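Local coordinates for protein pectinesterase 1 (Solanum lycopersicum, PDB 1XG2) that removes methyl esters from cell-wall pectin by hydrolysis, releasing methanol, as the pectinesterase domain of a longer precursor, held here by its inhibitor protein, at residues A[17-22]-A[44-48]; A[89-94]-A[117-121]. All blocks are in the same frame, centred on the assembly; numbering follows the deposited sequence.

Contact 1 (A[17-22]-A[44-48]); sequences TLAEAV and ENVEV
Glu44 reaches across to the first turn of helix 18-24 and grips two of its backbone amides with one carboxylate. Its CB and CG carry the chain over from the loop before strand 46-48, and beyond CG the chain runs extended (chi2 -179°), which delivers CD to the helix N-terminus, 3.5 Å from Leu18 N. OE2 accepts from Leu18 N at 2.9 Å and also lies against Thr17 CB, while OE1 accepts from Ala19 N at 3.0 Å and has Ala19 CB beside it. Both N-H groups come in on the syn side, about 25° out of the carboxylate plane, so the pair of bonds fixes the rotation of the group. A negative charge here would face the positive end of the helix dipole, which would probably favour the ionised form.

The next amide is met by the residue just ahead of the helix. Thr17, the N-cap, and Glu20 form a capping box: Glu20 N donates weakly to Thr17 OG1 and Thr17 N weakly to Glu20 OE2, with a 2.7 Å bond from Thr17 OG1 to Glu20 OE2 added to the pair. A glutamine in place of Glu44 would probably leave the Leu18 or Ala19 amide facing an NH2 group instead of an acceptor.

Past the carboxylate the contact turns apolar. Leu18 CD2 meets Val46 CG2 at 4.1 Å, the two side chains crossing at about a right angle, and Val22 CG2 lies 4.3 Å from Val46 CG1. The helix lies at the N-terminal end of the parallel beta-helix, against side chains of strands 33-37, 46-48 and 55-59.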
loop_
_atom_site.group_PDB
_atom_site.type_symbol
_atom_site.label_atom_id
_atom_site.label_comp_id
_atom_site.label_asym_id
_atom_site.label_seq_id
_atom_site.Cartn_x
_atom_site.Cartn_y
_atom_site.Cartn_z
ATOM N N THR A 17 -0.033 -14.903 23.315
ATOM C CA THR A 17 0.107 -13.731 22.445
ATOM C C THR A 17 0.103 -14.107 20.967
ATOM O O THR A 17 0.488 -15.214 20.582
ATOM C CB THR A 17 1.414 -12.955 22.747
ATOM O OG1 THR A 17 2.540 -13.703 22.281
ATOM C CG2 THR A 17 1.638 -12.779 24.236
ATOM N N LEU A 18 -0.308 -13.150 20.141
ATOM C CA LEU A 18 -0.354 -13.337 18.701
ATOM C C LEU A 18 1.041 -13.495 18.116
ATOM O O LEU A 18 1.244 -14.322 17.247
ATOM C CB LEU A 18 -1.091 -12.167 18.041
ATOM C CG LEU A 18 -1.233 -12.215 16.517
ATOM C CD1 LEU A 18 -1.811 -13.548 16.050
ATOM C CD2 LEU A 18 -2.094 -11.049 16.046
ATOM N N ALA A 19 2.008 -12.728 18.613
ATOM C CA ALA A 19 3.372 -12.797 18.085
ATOM C C ALA A 19 3.948 -14.216 18.165
ATOM O O ALA A 19 4.610 -14.673 17.237
ATOM C CB ALA A 19 4.282 -11.798 18.801
ATOM N N GLU A 20 3.684 -14.909 19.266
ATOM C CA GLU A 20 4.187 -16.269 19.455
ATOM C C GLU A 20 3.596 -17.238 18.428
ATOM O O GLU A 20 4.302 -18.079 17.877
ATOM C CB GLU A 20 3.828 -16.789 20.843
ATOM C CG GLU A 20 4.539 -16.149 22.021
ATOM C CD GLU A 20 3.885 -16.567 23.335
ATOM O OE1 GLU A 20 4.219 -17.670 23.820
ATOM O OE2 GLU A 20 3.012 -15.827 23.858
ATOM N N ALA A 21 2.295 -17.116 18.183
ATOM C CA ALA A 21 1.618 -17.966 17.208
ATOM C C ALA A 21 2.141 -17.745 15.790
ATOM O O ALA A 21 2.342 -18.701 15.035
ATOM C CB ALA A 21 0.108 -17.750 17.268
ATOM N N VAL A 22 2.380 -16.487 15.430
ATOM C CA VAL A 22 2.915 -16.186 14.115
ATOM C C VAL A 22 4.313 -16.787 13.947
ATOM O O VAL A 22 4.594 -17.412 12.928
ATOM C CB VAL A 22 2.936 -14.669 13.841
ATOM C CG1 VAL A 22 3.682 -14.369 12.552
ATOM C CG2 VAL A 22 1.504 -14.126 13.784
ATOM N N GLU A 44 0.179 -5.533 21.632
ATOM C CA GLU A 44 1.413 -5.962 20.980
ATOM C C GLU A 44 1.551 -5.373 19.576
ATOM O O GLU A 44 0.567 -5.007 18.928
ATOM C CB GLU A 44 1.575 -7.509 20.932
ATOM C CG GLU A 44 0.313 -8.341 20.893
ATOM C CD GLU A 44 0.555 -9.855 20.862
ATOM O OE1 GLU A 44 1.563 -10.336 20.293
ATOM O OE2 GLU A 44 -0.311 -10.584 21.402
ATOM N N ASN A 45 2.797 -5.251 19.141
ATOM C CA ASN A 45 3.132 -4.896 17.773
ATOM C C ASN A 45 3.584 -6.158 17.069
ATOM O O ASN A 45 4.622 -6.732 17.409
ATOM C CB ASN A 45 4.219 -3.823 17.732
ATOM C CG ASN A 45 3.685 -2.447 18.095
ATOM O OD1 ASN A 45 3.662 -2.067 19.273
ATOM N ND2 ASN A 45 3.262 -1.688 17.089
ATOM N N VAL A 46 2.787 -6.591 16.102
ATOM C CA VAL A 46 2.971 -7.856 15.422
ATOM C C VAL A 46 3.415 -7.654 13.983
ATOM O O VAL A 46 2.957 -6.744 13.295
ATOM C CB VAL A 46 1.659 -8.653 15.445
ATOM C CG1 VAL A 46 1.807 -9.976 14.683
ATOM C CG2 VAL A 46 1.225 -8.879 16.891
ATOM N N GLU A 47 4.307 -8.525 13.533
ATOM C CA GLU A 47 4.814 -8.488 12.178
ATOM C C GLU A 47 4.637 -9.856 11.540
ATOM O O GLU A 47 4.983 -10.867 12.145
ATOM C CB GLU A 47 6.284 -8.080 12.190
ATOM C CG GLU A 47 6.901 -7.945 10.814
ATOM C CD GLU A 47 8.190 -7.118 10.793
ATOM O OE1 GLU A 47 8.797 -7.036 9.695
ATOM O OE2 GLU A 47 8.577 -6.531 11.848
ATOM N N VAL A 48 4.093 -9.884 10.325
ATOM C CA VAL A 48 3.956 -11.114 9.563
ATOM C C VAL A 48 4.892 -11.003 8.367
ATOM O O VAL A 48 4.569 -10.351 7.372
ATOM C CB VAL A 48 2.502 -11.343 9.096
ATOM C CG1 VAL A 48 2.397 -12.612 8.254
ATOM C CG2 VAL A 48 1.572 -11.437 10.293
#

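Contact 2 (A[89-94]-A[117-121]); sequences GQGFIL and ADMSV
Gln90 and Met119 run side by side and point the same way, the methyl CE of Met119 lying 3.7 Å from Gln90 CG and equally near CD and NE2. Gln90 keeps an extended chain with CG anti to its backbone N, whereas Met119 bends at its last torsion (chi3 -82°), and that bend brings the methyl onto the glutamine. Close to them in the chain, Ala117 points its CB across the contact, 3.3 Å from Gly89 O, and the same methyl touches Phe92 CB.

Gly89 to Phe92 make a type II turn, with Gly91 at its third position, where the positive phi suits a residue without a side chain. Gly91 N donates to Asp118 O at 2.9 Å, nearly straight at 175°. The turn leads into strand 93-95 of the right-handed parallel beta-helix of pectinesterases, where Ile93 pairs in parallel with Val121 on the next coil and both put their side chains on the same face of the sheet. Around that pair Val121 N donates to Phe92 O, and Val121 O takes Leu94 N at 2.9 Å.

Ser120 turns its OG back within its own segment to Ala117 O, 2.7 Å away and tilted 28° from the carbonyl plane; its CB meanwhile rests on Phe92 O at 3.4 Å. The ring of Phe92 extends from the same backbone into the interior, among Leu85, Ala87 and Ile57, while Val121 is covered by Trp303 and Leu304 of helix 301-304. Asp118 sends its carboxylate to the boundary with the inhibitor, where OD2 makes a salt bridge to Arg140 and a hydrogen bond to Tyr104 of the pectinesterase inhibitor chain.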
loop_
_atom_site.group_PDB
_atom_site.type_symbol
_atom_site.label_atom_id
_atom_site.label_comp_id
_atom_site.label_asym_id
_atom_site.label_seq_id
_atom_site.Cartn_x
_atom_site.Cartn_y
_atom_site.Cartn_z
ATOM N N GLY A 89 3.701 -11.109 4.180
ATOM C CA GLY A 89 3.662 -12.491 3.716
ATOM C C GLY A 89 2.550 -12.722 2.705
ATOM O O GLY A 89 1.373 -12.501 3.004
ATOM N N GLN A 90 2.929 -13.178 1.509
ATOM C CA GLN A 90 2.005 -13.419 0.405
ATOM C C GLN A 90 0.782 -14.232 0.841
ATOM O O GLN A 90 0.932 -15.212 1.549
ATOM C CB GLN A 90 2.736 -14.179 -0.717
ATOM C CG GLN A 90 1.917 -14.479 -1.953
ATOM C CD GLN A 90 2.608 -15.522 -2.853
ATOM O OE1 GLN A 90 3.712 -15.274 -3.341
ATOM N NE2 GLN A 90 1.970 -16.680 -3.047
ATOM N N GLY A 91 -0.401 -13.845 0.366
ATOM C CA GLY A 91 -1.639 -14.575 0.639
ATOM C C GLY A 91 -2.259 -14.332 2.015
ATOM O O GLY A 91 -3.206 -15.030 2.381
ATOM N N PHE A 92 -1.727 -13.363 2.767
ATOM C CA PHE A 92 -2.229 -12.981 4.090
ATOM C C PHE A 92 -3.743 -12.723 4.084
ATOM O O PHE A 92 -4.251 -12.092 3.176
ATOM C CB PHE A 92 -1.499 -11.717 4.568
ATOM C CG PHE A 92 -1.832 -11.314 5.970
ATOM C CD1 PHE A 92 -1.583 -12.169 7.024
ATOM C CD2 PHE A 92 -2.399 -10.071 6.235
ATOM C CE1 PHE A 92 -1.893 -11.793 8.339
ATOM C CE2 PHE A 92 -2.705 -9.676 7.537
ATOM C CZ PHE A 92 -2.458 -10.532 8.585
ATOM N N ILE A 93 -4.447 -13.247 5.085
ATOM C CA ILE A 93 -5.864 -12.979 5.289
ATOM C C ILE A 93 -6.029 -12.539 6.731
ATOM O O ILE A 93 -5.526 -13.199 7.642
ATOM C CB ILE A 93 -6.707 -14.242 5.080
ATOM C CG1 ILE A 93 -6.531 -14.753 3.656
ATOM C CG2 ILE A 93 -8.197 -13.970 5.434
ATOM C CD1 ILE A 93 -7.125 -16.090 3.447
ATOM N N LEU A 94 -6.715 -11.420 6.921
ATOM C CA LEU A 94 -7.034 -10.898 8.235
ATOM C C LEU A 94 -8.553 -10.803 8.306
ATOM O O LEU A 94 -9.211 -10.291 7.381
ATOM C CB LEU A 94 -6.389 -9.525 8.419
ATOM C CG LEU A 94 -6.492 -8.904 9.812
ATOM C CD1 LEU A 94 -5.621 -9.667 10.772
ATOM C CD2 LEU A 94 -6.110 -7.430 9.778
ATOM N N ALA A 117 1.578 -7.167 1.505
ATOM C CA ALA A 117 1.442 -8.566 1.160
ATOM C C ALA A 117 0.586 -8.675 -0.085
ATOM O O ALA A 117 -0.540 -8.168 -0.132
ATOM C CB ALA A 117 0.775 -9.337 2.303
ATOM N N ASP A 118 1.121 -9.326 -1.096
ATOM C CA ASP A 118 0.387 -9.545 -2.322
ATOM C C ASP A 118 -0.699 -10.596 -2.139
ATOM O O ASP A 118 -0.518 -11.565 -1.393
ATOM C CB ASP A 118 1.342 -9.964 -3.423
ATOM C CG ASP A 118 0.688 -9.979 -4.781
ATOM O OD1 ASP A 118 0.009 -9.002 -5.133
ATOM O OD2 ASP A 118 0.826 -10.920 -5.580
ATOM N N MET A 119 -1.807 -10.402 -2.851
ATOM C CA MET A 119 -2.988 -11.257 -2.799
ATOM C C MET A 119 -3.482 -11.454 -1.363
ATOM O O MET A 119 -3.768 -12.559 -0.923
ATOM C CB MET A 119 -2.626 -12.608 -3.415
ATOM C CG MET A 119 -2.157 -12.483 -4.867
ATOM S SD MET A 119 -1.821 -14.083 -5.615
ATOM C CE MET A 119 -0.162 -14.318 -4.960
ATOM N N SER A 120 -3.564 -10.327 -0.669
ATOM C CA SER A 120 -4.050 -10.293 0.702
ATOM C C SER A 120 -5.519 -9.867 0.763
ATOM O O SER A 120 -5.996 -9.087 -0.070
ATOM C CB SER A 120 -3.177 -9.352 1.537
ATOM O OG SER A 120 -3.069 -8.087 0.901
ATOM N N VAL A 121 -6.230 -10.396 1.757
ATOM C CA VAL A 121 -7.630 -10.089 1.976
ATOM C C VAL A 121 -7.818 -9.644 3.416
ATOM O O VAL A 121 -7.334 -10.302 4.344
ATOM C CB VAL A 121 -8.533 -11.323 1.745
ATOM C CG1 VAL A 121 -10.019 -10.958 2.016
ATOM C CG2 VAL A 121 -8.359 -11.839 0.348
#

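How the contacts relate
Contact 1 closes before contact 2 opens along the chain, and their centres lie 16 Å apart in the same pectinesterase domain. The first sits toward the N-terminal end of the beta-helix, where helix 18-24 lies on strand 46-48, the edge strand of the seven-strand sheet. The second joins neighbouring strands 93-95 and 120-123 of the eleven-strand sheet, further along the coil. Strand 55-59 is a common neighbour, its side chains touching both. Side chains of the two contacts meet directly where Val48 CG2 packs on Phe92 CE1 at 4.0 Å. Of the two, only contact 2 reaches the inhibitor chain.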